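Local structure of tumor necrosis factor ligand superfamily member 9 (Mus musculus, 6MKB) at residues 51-57 with 125-131; 68-74 with 147-152; 95-101 with 117-123. The protein is a cytokine of the TNF family that binds the receptor TNFRSF9 (4-1BB) and induces proliferation of activated peripheral blood T cells. All blocks are in the same frame, centred on the assembly; numbering follows the deposited sequence.

Interaction 1: residues 51-57 with 125-131; sequences ELVVDSP and LKAGHRL
A G1 beta bulge sets G128 and H129 opposite the single residue V54, where strand 51-54 meets strand 129-140. V54 O accepts a hydrogen bond from G128 N at 2.7 Å. V54 N donates to H129 O at 2.8 Å. The bulge grows out of a type II turn from K126 to H129. G128 holds its third position, with a positive phi of 91°. Farther along, L52 and L131 form an antiparallel hydrogen-bonded pair, with L52 N 2.8 Å from L131 O. Between this pair and the bulge, V53 and R130 form a non-hydrogen-bonded pair, their side chains side by side. R130, extended from CG to NE, brings NH1 to E51 OE1 in a salt bridge of 2.8 Å, and the oxygen sits in the guanidinium plane. V53 CG2 packs over one face of that group, 4.0 Å from R130 CZ. E51 also pairs with K90 and R130 with E46. On the other side of the strands, V54 CG2 meets L125 CD1 at 3.9 Å, and L52, V54 and L131 pack on strand 149-166. Charged residues and V53 on one face, apolar residues on the inner, fit the outer sheet of the TNF jelly roll.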
loop_
_atom_site.group_PDB
_atom_site.type_symbol
_atom_site.label_atom_id
_atom_site.label_comp_id
_atom_site.label_asym_id
_atom_site.label_seq_id
_atom_site.Cartn_x
_atom_site.Cartn_y
_atom_site.Cartn_z
ATOM N N GLU B 51 -15.140 10.959 -10.023
ATOM C CA GLU B 51 -15.260 9.511 -9.866
ATOM C C GLU B 51 -14.606 8.686 -10.961
ATOM O O GLU B 51 -14.683 9.009 -12.155
ATOM C CB GLU B 51 -16.735 9.105 -9.811
ATOM C CG GLU B 51 -17.412 9.464 -8.507
ATOM C CD GLU B 51 -18.919 9.355 -8.507
ATOM O OE1 GLU B 51 -19.518 9.211 -9.596
ATOM O OE2 GLU B 51 -19.507 9.428 -7.409
ATOM N N LEU B 52 -14.008 7.589 -10.521
ATOM C CA LEU B 52 -13.436 6.549 -11.340
ATOM C C LEU B 52 -14.559 5.552 -11.564
ATOM O O LEU B 52 -15.158 5.080 -10.593
ATOM C CB LEU B 52 -12.226 5.935 -10.615
ATOM C CG LEU B 52 -11.416 4.830 -11.319
ATOM C CD1 LEU B 52 -10.912 5.274 -12.641
ATOM C CD2 LEU B 52 -10.174 4.478 -10.471
ATOM N N VAL B 53 -14.924 5.333 -12.836
ATOM C CA VAL B 53 -16.020 4.460 -13.266
ATOM C C VAL B 53 -15.445 3.120 -13.768
ATOM O O VAL B 53 -14.684 3.085 -14.730
ATOM C CB VAL B 53 -16.941 5.142 -14.343
ATOM C CG1 VAL B 53 -18.208 4.318 -14.583
ATOM C CG2 VAL B 53 -17.314 6.562 -13.926
ATOM N N VAL B 54 -15.822 2.038 -13.096
ATOM C CA VAL B 54 -15.419 0.658 -13.371
ATOM C C VAL B 54 -16.442 0.034 -14.334
ATOM O O VAL B 54 -17.634 -0.006 -14.033
ATOM C CB VAL B 54 -15.292 -0.119 -12.035
ATOM C CG1 VAL B 54 -15.290 -1.629 -12.237
ATOM C CG2 VAL B 54 -14.064 0.329 -11.262
ATOM N N ASP B 55 -15.966 -0.439 -15.489
ATOM C CA ASP B 55 -16.801 -1.009 -16.547
ATOM C C ASP B 55 -17.323 -2.416 -16.240
ATOM O O ASP B 55 -18.536 -2.635 -16.291
ATOM C CB ASP B 55 -15.991 -1.059 -17.846
ATOM C CG ASP B 55 -16.729 -0.962 -19.161
ATOM O OD1 ASP B 55 -17.927 -1.343 -19.209
ATOM O OD2 ASP B 55 -16.100 -0.534 -20.156
ATOM N N SER B 56 -16.431 -3.373 -15.981
ATOM C CA SER B 56 -16.834 -4.768 -15.800
ATOM C C SER B 56 -16.718 -5.276 -14.333
ATOM O O SER B 56 -15.843 -4.828 -13.594
ATOM C CB SER B 56 -16.050 -5.676 -16.747
ATOM O OG SER B 56 -14.656 -5.606 -16.506
ATOM N N PRO B 57 -17.619 -6.195 -13.892
ATOM C CA PRO B 57 -17.538 -6.676 -12.504
ATOM C C PRO B 57 -16.401 -7.680 -12.267
ATOM O O PRO B 57 -15.979 -8.428 -13.170
ATOM C CB PRO B 57 -18.891 -7.352 -12.293
ATOM C CG PRO B 57 -19.261 -7.847 -13.664
ATOM C CD PRO B 57 -18.743 -6.832 -14.621
ATOM N N LEU B 125 -16.358 -5.492 -7.010
ATOM C CA LEU B 125 -16.995 -4.353 -7.665
ATOM C C LEU B 125 -17.939 -4.835 -8.763
ATOM O O LEU B 125 -17.740 -5.910 -9.352
ATOM C CB LEU B 125 -15.951 -3.369 -8.230
ATOM C CG LEU B 125 -14.935 -2.753 -7.230
ATOM C CD1 LEU B 125 -14.014 -1.766 -7.931
ATOM C CD2 LEU B 125 -15.621 -2.061 -6.048
ATOM N N LYS B 126 -18.994 -4.046 -8.999
ATOM C CA LYS B 126 -20.055 -4.288 -9.972
ATOM C C LYS B 126 -19.791 -3.497 -11.237
ATOM O O LYS B 126 -18.927 -2.614 -11.245
ATOM C CB LYS B 126 -21.419 -3.883 -9.378
ATOM C CG LYS B 126 -21.750 -4.433 -7.997
ATOM C CD LYS B 126 -22.179 -5.885 -8.049
ATOM C CE LYS B 126 -22.884 -6.364 -6.817
ATOM N NZ LYS B 126 -23.500 -7.699 -7.057
ATOM N N ALA B 127 -20.530 -3.803 -12.299
ATOM C CA ALA B 127 -20.452 -3.090 -13.568
ATOM C C ALA B 127 -21.060 -1.695 -13.372
ATOM O O ALA B 127 -22.194 -1.576 -12.916
ATOM C CB ALA B 127 -21.202 -3.865 -14.654
ATOM N N GLY B 128 -20.272 -0.666 -13.652
ATOM C CA GLY B 128 -20.677 0.727 -13.497
ATOM C C GLY B 128 -20.357 1.287 -12.132
ATOM O O GLY B 128 -20.873 2.346 -11.763
ATOM N N HIS B 129 -19.500 0.582 -11.370
ATOM C CA HIS B 129 -19.092 0.976 -10.019
ATOM C C HIS B 129 -18.348 2.307 -10.071
ATOM O O HIS B 129 -17.490 2.511 -10.928
ATOM C CB HIS B 129 -18.232 -0.117 -9.347
ATOM C CG HIS B 129 -18.631 -0.411 -7.938
ATOM N ND1 HIS B 129 -18.498 0.533 -6.945
ATOM C CD2 HIS B 129 -19.132 -1.541 -7.399
ATOM C CE1 HIS B 129 -18.925 -0.045 -5.837
ATOM N NE2 HIS B 129 -19.323 -1.288 -6.059
ATOM N N ARG B 130 -18.729 3.224 -9.188
ATOM C CA ARG B 130 -18.169 4.573 -9.114
ATOM C C ARG B 130 -17.415 4.701 -7.807
ATOM O O ARG B 130 -17.923 4.316 -6.744
ATOM C CB ARG B 130 -19.276 5.645 -9.252
ATOM C CG ARG B 130 -19.925 5.582 -10.615
ATOM C CD ARG B 130 -21.146 6.441 -10.724
ATOM N NE ARG B 130 -21.414 6.671 -12.135
ATOM C CZ ARG B 130 -20.972 7.707 -12.833
ATOM N NH1 ARG B 130 -20.286 8.679 -12.238
ATOM N NH2 ARG B 130 -21.168 7.761 -14.141
ATOM N N LEU B 131 -16.175 5.184 -7.904
ATOM C CA LEU B 131 -15.253 5.326 -6.792
ATOM C C LEU B 131 -14.670 6.733 -6.778
ATOM O O LEU B 131 -14.100 7.177 -7.765
ATOM C CB LEU B 131 -14.131 4.281 -6.961
ATOM C CG LEU B 131 -14.099 2.987 -6.127
ATOM C CD1 LEU B 131 -15.418 2.353 -5.956
ATOM C CD2 LEU B 131 -13.186 1.972 -6.766
#

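Interaction 2: residues 68-74 with 147-152; sequences LSPTFTN and RDWELS. With NA (sodium ion), chain O.
T71 turns OG1 between its backbone N and carbonyl carbon (chi1 65°), which points the hydroxyl at R147. T71 OG1 donates to R147 O at 2.7 Å, on a lone pair in the carbonyl plane. N74 swings CG anti to its backbone N (chi1 -164°), which carries the amide back over D148 and W149. N74 ND2 donates to D148 O at 2.8 Å. T71 N reaches D148 O at 3.0 Å from the opposite face of the carbonyl plane. One carbonyl is thus gripped by two donors. T73 OG1 gives a third side-chain bond, to D148 OD1 at 2.7 Å, and meets it from above the carboxylate plane. These bonds tie the type I turn from T71 to N74 onto D148 and R147.

The turn lies at the end of an antiparallel pairing between strands 58-70 and 149-166, in the inner sheet of the TNF jelly roll. S69 and E150 are the hydrogen-bonded pair here, joined N to O in both directions. P70 and W149 follow as a non-hydrogen-bonded pair.

The W149 indole is sandwiched. L68 CD1 lies over one face, offset toward the rim. N74 ND2 and P70 CB lie over the opposite face. N74 ND2 is 3.3 Å from W149 CE2, and the amide stands steeply to the ring, the planes 81° apart. L68 CB also packs at 3.7 Å from W149 CE3, and L68 CD2 touches L151 CD2. V115 of the neighbouring strand packs on both L68 and W149. T71 CG2 lies against the aliphatic part of E150. At the other end of the contact, S69 OG binds a sodium ion at 2.7 Å. The backbone O atoms of K67 and N155 complete the protein ligands of this site.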
loop_
_atom_site.group_PDB
_atom_site.type_symbol
_atom_site.label_atom_id
_atom_site.label_comp_id
_atom_site.label_asym_id
_atom_site.label_seq_id
_atom_site.Cartn_x
_atom_site.Cartn_y
_atom_site.Cartn_z
ATOM N N LEU B 68 1.626 13.368 2.304
ATOM C CA LEU B 68 1.428 14.634 3.005
ATOM C C LEU B 68 2.707 15.375 3.066
ATOM O O LEU B 68 3.646 14.901 3.712
ATOM C CB LEU B 68 0.944 14.407 4.451
ATOM C CG LEU B 68 -0.497 14.248 4.777
ATOM C CD1 LEU B 68 -0.640 14.250 6.278
ATOM C CD2 LEU B 68 -1.336 15.359 4.173
ATOM N N SER B 69 2.752 16.544 2.456
ATOM C CA SER B 69 3.947 17.382 2.450
ATOM C C SER B 69 3.828 18.497 3.479
ATOM O O SER B 69 2.836 19.235 3.446
ATOM C CB SER B 69 4.179 17.965 1.065
ATOM O OG SER B 69 4.471 16.938 0.132
ATOM N N PRO B 70 4.838 18.663 4.377
ATOM C CA PRO B 70 4.783 19.778 5.345
ATOM C C PRO B 70 5.031 21.098 4.655
ATOM O O PRO B 70 5.822 21.144 3.710
ATOM C CB PRO B 70 5.897 19.445 6.346
ATOM C CG PRO B 70 6.862 18.605 5.590
ATOM C CD PRO B 70 6.082 17.866 4.533
ATOM N N THR B 71 4.347 22.163 5.095
ATOM C CA THR B 71 4.510 23.494 4.497
ATOM C C THR B 71 5.500 24.349 5.302
ATOM O O THR B 71 5.950 23.934 6.380
ATOM C CB THR B 71 3.171 24.206 4.379
ATOM O OG1 THR B 71 2.670 24.451 5.688
ATOM C CG2 THR B 71 2.175 23.458 3.516
ATOM N N PHE B 72 5.804 25.553 4.799
ATOM C CA PHE B 72 6.688 26.519 5.454
ATOM C C PHE B 72 6.282 26.767 6.917
ATOM O O PHE B 72 7.167 26.841 7.778
ATOM C CB PHE B 72 6.694 27.855 4.682
ATOM C CG PHE B 72 7.651 28.874 5.249
ATOM C CD1 PHE B 72 9.000 28.863 4.895
ATOM C CD2 PHE B 72 7.215 29.835 6.154
ATOM C CE1 PHE B 72 9.891 29.788 5.437
ATOM C CE2 PHE B 72 8.113 30.728 6.724
ATOM C CZ PHE B 72 9.444 30.702 6.355
ATOM N N THR B 73 4.961 26.916 7.197
ATOM C CA THR B 73 4.436 27.223 8.537
ATOM C C THR B 73 4.499 26.031 9.496
ATOM O O THR B 73 4.253 26.215 10.701
ATOM C CB THR B 73 2.990 27.734 8.438
ATOM O OG1 THR B 73 2.192 26.773 7.740
ATOM C CG2 THR B 73 2.891 29.106 7.778
ATOM N N ASN B 74 4.788 24.810 8.973
ATOM C CA ASN B 74 4.851 23.594 9.783
ATOM C C ASN B 74 6.141 23.542 10.611
ATOM O O ASN B 74 7.222 23.473 10.037
ATOM C CB ASN B 74 4.747 22.351 8.893
ATOM C CG ASN B 74 4.421 21.067 9.633
ATOM O OD1 ASN B 74 4.776 20.853 10.796
ATOM N ND2 ASN B 74 3.727 20.170 8.970
ATOM N N ARG B 147 -3.128 24.683 7.390
ATOM C CA ARG B 147 -2.180 25.291 6.448
ATOM C C ARG B 147 -0.789 24.650 6.547
ATOM O O ARG B 147 0.040 24.897 5.681
ATOM C CB ARG B 147 -2.046 26.812 6.695
ATOM C CG ARG B 147 -3.358 27.615 6.604
ATOM C CD ARG B 147 -3.556 28.297 5.273
ATOM N NE ARG B 147 -4.593 29.329 5.352
ATOM C CZ ARG B 147 -4.373 30.612 5.627
ATOM N NH1 ARG B 147 -3.148 31.038 5.915
ATOM N NH2 ARG B 147 -5.385 31.468 5.672
ATOM N N ASP B 148 -0.544 23.828 7.582
ATOM C CA ASP B 148 0.734 23.206 7.870
ATOM C C ASP B 148 1.012 21.949 7.025
ATOM O O ASP B 148 2.131 21.453 7.039
ATOM C CB ASP B 148 0.851 22.919 9.386
ATOM C CG ASP B 148 1.120 24.178 10.227
ATOM O OD1 ASP B 148 0.967 25.321 9.679
ATOM O OD2 ASP B 148 1.500 24.030 11.418
ATOM N N TRP B 149 0.035 21.471 6.254
ATOM C CA TRP B 149 0.209 20.310 5.376
ATOM C C TRP B 149 -0.449 20.566 4.054
ATOM O O TRP B 149 -1.413 21.326 3.986
ATOM C CB TRP B 149 -0.361 19.025 5.997
ATOM C CG TRP B 149 0.310 18.589 7.268
ATOM C CD1 TRP B 149 -0.081 18.879 8.536
ATOM C CD2 TRP B 149 1.498 17.788 7.385
ATOM N NE1 TRP B 149 0.757 18.272 9.440
ATOM C CE2 TRP B 149 1.735 17.591 8.761
ATOM C CE3 TRP B 149 2.355 17.165 6.454
ATOM C CZ2 TRP B 149 2.808 16.810 9.237
ATOM C CZ3 TRP B 149 3.400 16.372 6.918
ATOM C CH2 TRP B 149 3.620 16.203 8.295
ATOM N N GLU B 150 0.054 19.919 2.997
ATOM C CA GLU B 150 -0.477 20.080 1.649
ATOM C C GLU B 150 -0.294 18.805 0.831
ATOM O O GLU B 150 0.522 17.935 1.176
ATOM C CB GLU B 150 0.219 21.268 0.933
ATOM C CG GLU B 150 1.669 20.989 0.547
ATOM C CD GLU B 150 2.443 22.090 -0.142
ATOM O OE1 GLU B 150 3.689 22.074 -0.042
ATOM O OE2 GLU B 150 1.819 22.968 -0.780
ATOM N N LEU B 151 -1.063 18.716 -0.263
ATOM C CA LEU B 151 -0.956 17.662 -1.260
ATOM C C LEU B 151 -0.400 18.329 -2.477
ATOM O O LEU B 151 -1.096 19.150 -3.066
ATOM C CB LEU B 151 -2.307 16.954 -1.566
ATOM C CG LEU B 151 -3.116 16.342 -0.425
ATOM C CD1 LEU B 151 -4.248 15.506 -0.994
ATOM C CD2 LEU B 151 -2.251 15.479 0.486
ATOM N N SER B 152 0.867 18.080 -2.807
ATOM C CA SER B 152 1.476 18.740 -3.949
ATOM C C SER B 152 2.345 17.828 -4.805
ATOM O O SER B 152 2.859 16.830 -4.337
ATOM C CB SER B 152 2.322 19.919 -3.476
ATOM O OG SER B 152 3.391 19.513 -2.635
HETATM NA NA NA O . 2.365 15.922 -1.196
#

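Interaction 3: residues 95-101 with 117-123; sequences DFDNLAL and RSWSQLL
L101 and W119 run antiparallel alongside each other, with L101 CB 3.6 Å from W119 CB. W119 has CG anti to its backbone N (chi1 172°), and its indole lies along the 95-101 backbone. The carbonyl carbon of A100 and the N of L101 sit over one face of the ring. A100 O is 3.3 Å from W119 NE1, but the angle is too poor for a hydrogen bond. L99 CG approaches the ring edge, 4.2 Å from W119 CZ2. L101 CD2 points away from the indole, to 3.4 Å from R117 O.

Toward the other end, L99 and L123 meet tip to tip, with CD2 of L99 4.0 Å from CD1 of L123. L99 CD1 also touches the amide of Q121, at 3.4 Å from Q121 NE2. D95 OD1 lies 3.6 Å from L123 CD2. No clear hydrogen bond joins the two segments, so van der Waals packing, much of it from side chains, holds them together.

Different neighbours fix the backbones: L99 and L101 make backbone hydrogen bonds to L87 and L85 of strand 80-90, and R117, W119 and Q121 to L66, L64 and V62 of strand 58-70. L87 and V93 pack on both L99 and L123 and add to the apolar cluster. Farther out, strand 115-125 meets the second subunit: S118 packs on S118 of that chain, S120 on its E65 and L122 on its K12. Side chains from two facing sheets interlock here, as in the jelly-roll beta sandwich of TNF ligands; this chain is the extracellular TNF homology domain, with its inner sheet also at the dimer interface.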
loop_
_atom_site.group_PDB
_atom_site.type_symbol
_atom_site.label_atom_id
_atom_site.label_comp_id
_atom_site.label_asym_id
_atom_site.label_seq_id
_atom_site.Cartn_x
_atom_site.Cartn_y
_atom_site.Cartn_z
ATOM N N ASP B 95 -18.462 -4.492 2.812
ATOM C CA ASP B 95 -17.675 -4.046 3.967
ATOM C C ASP B 95 -17.274 -2.539 3.881
ATOM O O ASP B 95 -16.365 -2.120 4.613
ATOM C CB ASP B 95 -16.413 -4.932 4.118
ATOM C CG ASP B 95 -15.286 -4.608 3.147
ATOM O OD1 ASP B 95 -15.454 -4.870 1.929
ATOM O OD2 ASP B 95 -14.239 -4.085 3.604
ATOM N N PHE B 96 -17.955 -1.732 3.013
ATOM C CA PHE B 96 -17.680 -0.291 2.879
ATOM C C PHE B 96 -18.305 0.442 4.072
ATOM O O PHE B 96 -19.395 1.024 4.038
ATOM C CB PHE B 96 -18.069 0.325 1.503
ATOM C CG PHE B 96 -17.984 1.839 1.372
ATOM C CD1 PHE B 96 -17.010 2.566 2.058
ATOM C CD2 PHE B 96 -18.856 2.530 0.541
ATOM C CE1 PHE B 96 -16.973 3.962 1.980
ATOM C CE2 PHE B 96 -18.803 3.927 0.448
ATOM C CZ PHE B 96 -17.856 4.630 1.159
ATOM N N ASP B 97 -17.548 0.336 5.140
ATOM C CA ASP B 97 -17.649 0.898 6.466
ATOM C C ASP B 97 -16.202 1.069 6.864
ATOM O O ASP B 97 -15.457 0.082 6.904
ATOM C CB ASP B 97 -18.411 -0.049 7.397
ATOM N N ASN B 98 -15.769 2.332 6.984
ATOM C CA ASN B 98 -14.412 2.787 7.298
ATOM C C ASN B 98 -13.354 2.244 6.290
ATOM O O ASN B 98 -12.250 1.861 6.695
ATOM C CB ASN B 98 -13.995 2.529 8.781
ATOM C CG ASN B 98 -14.096 1.108 9.298
ATOM O OD1 ASN B 98 -15.043 0.748 10.012
ATOM N ND2 ASN B 98 -13.128 0.268 8.945
ATOM N N LEU B 99 -13.669 2.304 4.968
ATOM C CA LEU B 99 -12.708 2.013 3.876
ATOM C C LEU B 99 -11.851 3.277 3.763
ATOM O O LEU B 99 -12.236 4.236 3.081
ATOM C CB LEU B 99 -13.455 1.689 2.555
ATOM C CG LEU B 99 -13.369 0.279 1.957
ATOM C CD1 LEU B 99 -13.745 -0.783 2.942
ATOM C CD2 LEU B 99 -14.307 0.158 0.788
ATOM N N ALA B 100 -10.774 3.356 4.570
ATOM C CA ALA B 100 -9.961 4.575 4.644
ATOM C C ALA B 100 -8.516 4.341 5.056
ATOM O O ALA B 100 -8.202 3.414 5.797
ATOM C CB ALA B 100 -10.596 5.558 5.629
ATOM N N LEU B 101 -7.653 5.270 4.626
ATOM C CA LEU B 101 -6.238 5.334 4.939
ATOM C C LEU B 101 -6.103 6.489 5.902
ATOM O O LEU B 101 -6.332 7.628 5.497
ATOM C CB LEU B 101 -5.419 5.531 3.633
ATOM C CG LEU B 101 -3.906 5.887 3.732
ATOM C CD1 LEU B 101 -3.150 4.940 4.660
ATOM C CD2 LEU B 101 -3.248 5.821 2.378
ATOM N N ARG B 117 2.166 7.231 3.223
ATOM C CA ARG B 117 1.439 6.022 3.640
ATOM C C ARG B 117 0.632 5.433 2.483
ATOM O O ARG B 117 0.023 6.172 1.718
ATOM C CB ARG B 117 0.491 6.323 4.813
ATOM C CG ARG B 117 1.174 6.840 6.036
ATOM C CD ARG B 117 1.665 5.763 6.991
ATOM N NE ARG B 117 1.644 6.277 8.367
ATOM C CZ ARG B 117 2.666 6.899 8.959
ATOM N NH1 ARG B 117 3.823 7.053 8.319
ATOM N NH2 ARG B 117 2.548 7.342 10.204
ATOM N N SER B 118 0.614 4.106 2.383
ATOM C CA SER B 118 -0.141 3.359 1.387
ATOM C C SER B 118 -1.210 2.511 2.074
ATOM O O SER B 118 -1.076 2.181 3.250
ATOM C CB SER B 118 0.775 2.478 0.552
ATOM O OG SER B 118 1.741 3.257 -0.127
ATOM N N TRP B 119 -2.264 2.169 1.330
ATOM C CA TRP B 119 -3.399 1.366 1.755
ATOM C C TRP B 119 -3.889 0.531 0.580
ATOM O O TRP B 119 -3.830 0.982 -0.568
ATOM C CB TRP B 119 -4.515 2.301 2.262
ATOM C CG TRP B 119 -5.846 1.663 2.575
ATOM C CD1 TRP B 119 -6.323 1.335 3.806
ATOM C CD2 TRP B 119 -6.921 1.405 1.648
ATOM N NE1 TRP B 119 -7.620 0.879 3.708
ATOM C CE2 TRP B 119 -8.014 0.921 2.400
ATOM C CE3 TRP B 119 -7.073 1.562 0.250
ATOM C CZ2 TRP B 119 -9.220 0.558 1.810
ATOM C CZ3 TRP B 119 -8.277 1.207 -0.338
ATOM C CH2 TRP B 119 -9.329 0.705 0.433
ATOM N N SER B 120 -4.422 -0.660 0.859
ATOM C CA SER B 120 -5.009 -1.486 -0.203
ATOM C C SER B 120 -6.074 -2.392 0.348
ATOM O O SER B 120 -6.057 -2.735 1.531
ATOM C CB SER B 120 -3.959 -2.300 -0.961
ATOM O OG SER B 120 -3.282 -3.232 -0.135
ATOM N N GLN B 121 -7.019 -2.768 -0.523
ATOM C CA GLN B 121 -8.070 -3.710 -0.210
ATOM C C GLN B 121 -8.542 -4.401 -1.478
ATOM O O GLN B 121 -8.699 -3.745 -2.518
ATOM C CB GLN B 121 -9.248 -3.019 0.498
ATOM C CG GLN B 121 -10.030 -3.979 1.395
ATOM C CD GLN B 121 -9.992 -3.503 2.822
ATOM O OE1 GLN B 121 -8.974 -3.645 3.529
ATOM N NE2 GLN B 121 -11.070 -2.888 3.262
ATOM N N LEU B 122 -8.803 -5.717 -1.384
ATOM C CA LEU B 122 -9.372 -6.479 -2.474
ATOM C C LEU B 122 -10.881 -6.356 -2.329
ATOM O O LEU B 122 -11.427 -6.703 -1.280
ATOM C CB LEU B 122 -8.880 -7.930 -2.436
ATOM C CG LEU B 122 -7.455 -8.189 -2.960
ATOM C CD1 LEU B 122 -6.901 -9.499 -2.399
ATOM C CD2 LEU B 122 -7.408 -8.207 -4.501
ATOM N N LEU B 123 -11.546 -5.766 -3.327
ATOM C CA LEU B 123 -12.991 -5.510 -3.264
ATOM C C LEU B 123 -13.758 -6.071 -4.454
ATOM O O LEU B 123 -13.297 -5.993 -5.600
ATOM C CB LEU B 123 -13.257 -3.979 -3.202
ATOM C CG LEU B 123 -12.732 -3.205 -1.976
ATOM C CD1 LEU B 123 -12.655 -1.720 -2.270
ATOM C CD2 LEU B 123 -13.601 -3.426 -0.768
#

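Overall arrangement
From the N terminus, residues 51-57 come first and open interaction 1. Residues 68-74 then open interaction 2. Interaction 3 is the first to close, by a short loop from 95-101 to 117-123. It is nested inside both other loops. Residues 125-131 follow one residue later and close interaction 1, and 147-152 close interaction 2. Interactions 1 and 2 therefore cross along the chain. They sit on opposite sides of the chain's centre, with centres about 33 Å apart. Interaction 1 pairs strands of the outer sheet, interaction 2 pairs strands of the inner sheet, and interaction 3 bridges the two sheets at their edge.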